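Local coordinates for putative transcription protein (Pseudomonas aeruginosa PAO1, PDB 4GCV) that probably binds DNA as an HxlR-type transcriptional regulator with a helix-turn-helix fold, and is a putative sensor of oxidative stress, at residues R68-Y71 against R77-Y80. The protein carries 2 engineered substitutions. Numbering follows the deposited sequence.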
loop_
_atom_site.group_PDB
_atom_site.type_symbol
_atom_site.label_atom_id
_atom_site.label_comp_id
_atom_site.label_asym_id
_atom_site.label_seq_id
_atom_site.Cartn_x
_atom_site.Cartn_y
_atom_site.Cartn_z
ATOM N N ARG B 68 -17.779 11.582 -4.230
ATOM C CA ARG B 68 -19.150 11.592 -3.769
ATOM C C ARG B 68 -19.975 12.127 -4.911
ATOM O O ARG B 68 -19.546 13.052 -5.623
ATOM C CB ARG B 68 -19.254 12.568 -2.617
ATOM C CG ARG B 68 -19.935 12.055 -1.388
ATOM C CD ARG B 68 -19.542 12.824 -0.119
ATOM N NE ARG B 68 -19.746 14.247 -0.244
ATOM C CZ ARG B 68 -20.203 15.029 0.731
ATOM N NH1 ARG B 68 -20.520 14.504 1.910
ATOM N NH2 ARG B 68 -20.366 16.344 0.537
ATOM N N GLN B 69 -21.155 11.566 -5.112
ATOM C CA GLN B 69 -22.025 12.071 -6.140
ATOM C C GLN B 69 -23.461 11.975 -5.680
ATOM O O GLN B 69 -23.819 10.987 -5.047
ATOM C CB GLN B 69 -21.756 11.416 -7.495
ATOM C CG GLN B 69 -22.151 9.973 -7.647
ATOM C CD GLN B 69 -21.799 9.386 -9.031
ATOM O OE1 GLN B 69 -22.640 8.734 -9.663
ATOM N NE2 GLN B 69 -20.555 9.598 -9.488
ATOM N N PRO B 70 -24.276 13.037 -5.940
ATOM C CA PRO B 70 -25.674 13.095 -5.504
ATOM C C PRO B 70 -26.427 11.813 -5.824
ATOM O O PRO B 70 -26.111 11.107 -6.785
ATOM C CB PRO B 70 -26.256 14.260 -6.309
ATOM C CG PRO B 70 -25.129 15.156 -6.522
ATOM C CD PRO B 70 -23.872 14.281 -6.616
ATOM N N TYR B 71 -27.413 11.504 -4.999
ATOM C CA TYR B 71 -28.159 10.276 -5.176
ATOM C C TYR B 71 -29.624 10.516 -5.038
ATOM O O TYR B 71 -30.395 9.818 -5.681
ATOM C CB TYR B 71 -27.721 9.194 -4.188
ATOM C CG TYR B 71 -28.486 7.902 -4.365
ATOM C CD1 TYR B 71 -28.098 6.955 -5.326
ATOM C CD2 TYR B 71 -29.611 7.638 -3.590
ATOM C CE1 TYR B 71 -28.812 5.766 -5.498
ATOM C CE2 TYR B 71 -30.332 6.468 -3.739
ATOM C CZ TYR B 71 -29.936 5.533 -4.688
ATOM O OH TYR B 71 -30.687 4.383 -4.811
ATOM N N ARG B 77 -28.813 12.728 -0.171
ATOM C CA ARG B 77 -27.905 11.674 0.188
ATOM C C ARG B 77 -26.879 11.515 -0.940
ATOM O O ARG B 77 -27.125 11.957 -2.063
ATOM C CB ARG B 77 -28.697 10.390 0.434
ATOM C CG ARG B 77 -29.713 10.466 1.606
ATOM C CD ARG B 77 -29.059 10.141 2.984
ATOM N NE ARG B 77 -28.869 8.695 3.210
ATOM C CZ ARG B 77 -29.698 7.921 3.922
ATOM N NH1 ARG B 77 -30.774 8.453 4.496
ATOM N NH2 ARG B 77 -29.455 6.616 4.061
ATOM N N TYR B 78 -25.729 10.905 -0.631
ATOM C CA TYR B 78 -24.692 10.693 -1.636
ATOM C C TYR B 78 -24.364 9.222 -1.762
ATOM O O TYR B 78 -24.467 8.475 -0.790
ATOM C CB TYR B 78 -23.414 11.461 -1.298
ATOM C CG TYR B 78 -23.554 12.968 -1.282
ATOM C CD1 TYR B 78 -23.503 13.714 -2.468
ATOM C CD2 TYR B 78 -23.721 13.653 -0.075
ATOM C CE1 TYR B 78 -23.643 15.095 -2.448
ATOM C CE2 TYR B 78 -23.856 15.029 -0.040
ATOM C CZ TYR B 78 -23.823 15.748 -1.233
ATOM O OH TYR B 78 -23.976 17.116 -1.197
ATOM N N GLN B 79 -23.967 8.814 -2.964
ATOM C CA GLN B 79 -23.270 7.555 -3.192
ATOM C C GLN B 79 -21.779 7.845 -3.409
ATOM O O GLN B 79 -21.398 9.013 -3.676
ATOM C CB GLN B 79 -23.802 6.854 -4.430
ATOM C CG GLN B 79 -23.800 7.725 -5.700
ATOM C CD GLN B 79 -24.636 7.109 -6.832
ATOM O OE1 GLN B 79 -25.251 6.048 -6.655
ATOM N NE2 GLN B 79 -24.655 7.771 -8.000
ATOM N N TYR B 80 -20.968 6.781 -3.342
ATOM C CA TYR B 80 -19.513 6.889 -3.351
ATOM C C TYR B 80 -18.981 5.985 -4.419
ATOM O O TYR B 80 -19.143 4.768 -4.359
ATOM C CB TYR B 80 -18.929 6.462 -1.979
ATOM C CG TYR B 80 -19.452 7.303 -0.868
ATOM C CD1 TYR B 80 -20.721 7.097 -0.361
ATOM C CD2 TYR B 80 -18.720 8.348 -0.371
ATOM C CE1 TYR B 80 -21.237 7.920 0.641
ATOM C CE2 TYR B 80 -19.210 9.160 0.647
ATOM C CZ TYR B 80 -20.459 8.936 1.144
ATOM O OH TYR B 80 -20.969 9.746 2.115
#
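Q69 and Q79 form the hydrogen-bonded pair at the middle of this antiparallel contact. Q69 N donates to Q79 O at 2.9 Å, and Q79 N returns the bond to Q69 O at 3.0 Å. The same two carbonyls also receive CA-H...O contacts, Q79 O from R68 and Q69 O from Y78. P70 has no N-H to give; its backbone N lies at the edge of the Y78 ring. Beyond it, Y71 N makes a weak bond to R77 O at 3.0 Å.

The side chains of Q69 and Q79 meet on one face of the hairpin. Both have CG between the backbone N and the carbonyl carbon, and this turn brings the two extended chains together at their amides. Q79 NE2 reaches Q69 OE1 at 2.8 Å, but the N-H is poorly aimed at 118° and the bond is weak. Q79 OE1 lies at the edge of the Y71 ring, 3.3 Å from Y71 CD1.

R68 and Y80 share the other face, and the R68 guanidinium lies flat on the Y78 ring. The planes are 14° apart, and R68 CZ is 4.1 Å from the ring centroid, a cation-pi stack. The aliphatic part of R68 also packs on Y80, with R68 CG 3.6 Å from Y80 CE2. A glycerol, probably from the crystallisation liquor, hydrogen-bonds to Y78 O.

Strands 66-73 and 76-82 form the beta hairpin, the wing of this winged helix-turn-helix domain. It follows helix 50-62 and leads into helix 84-101. Y80 bonds through its backbone to R37, in the loop before helix 39-46.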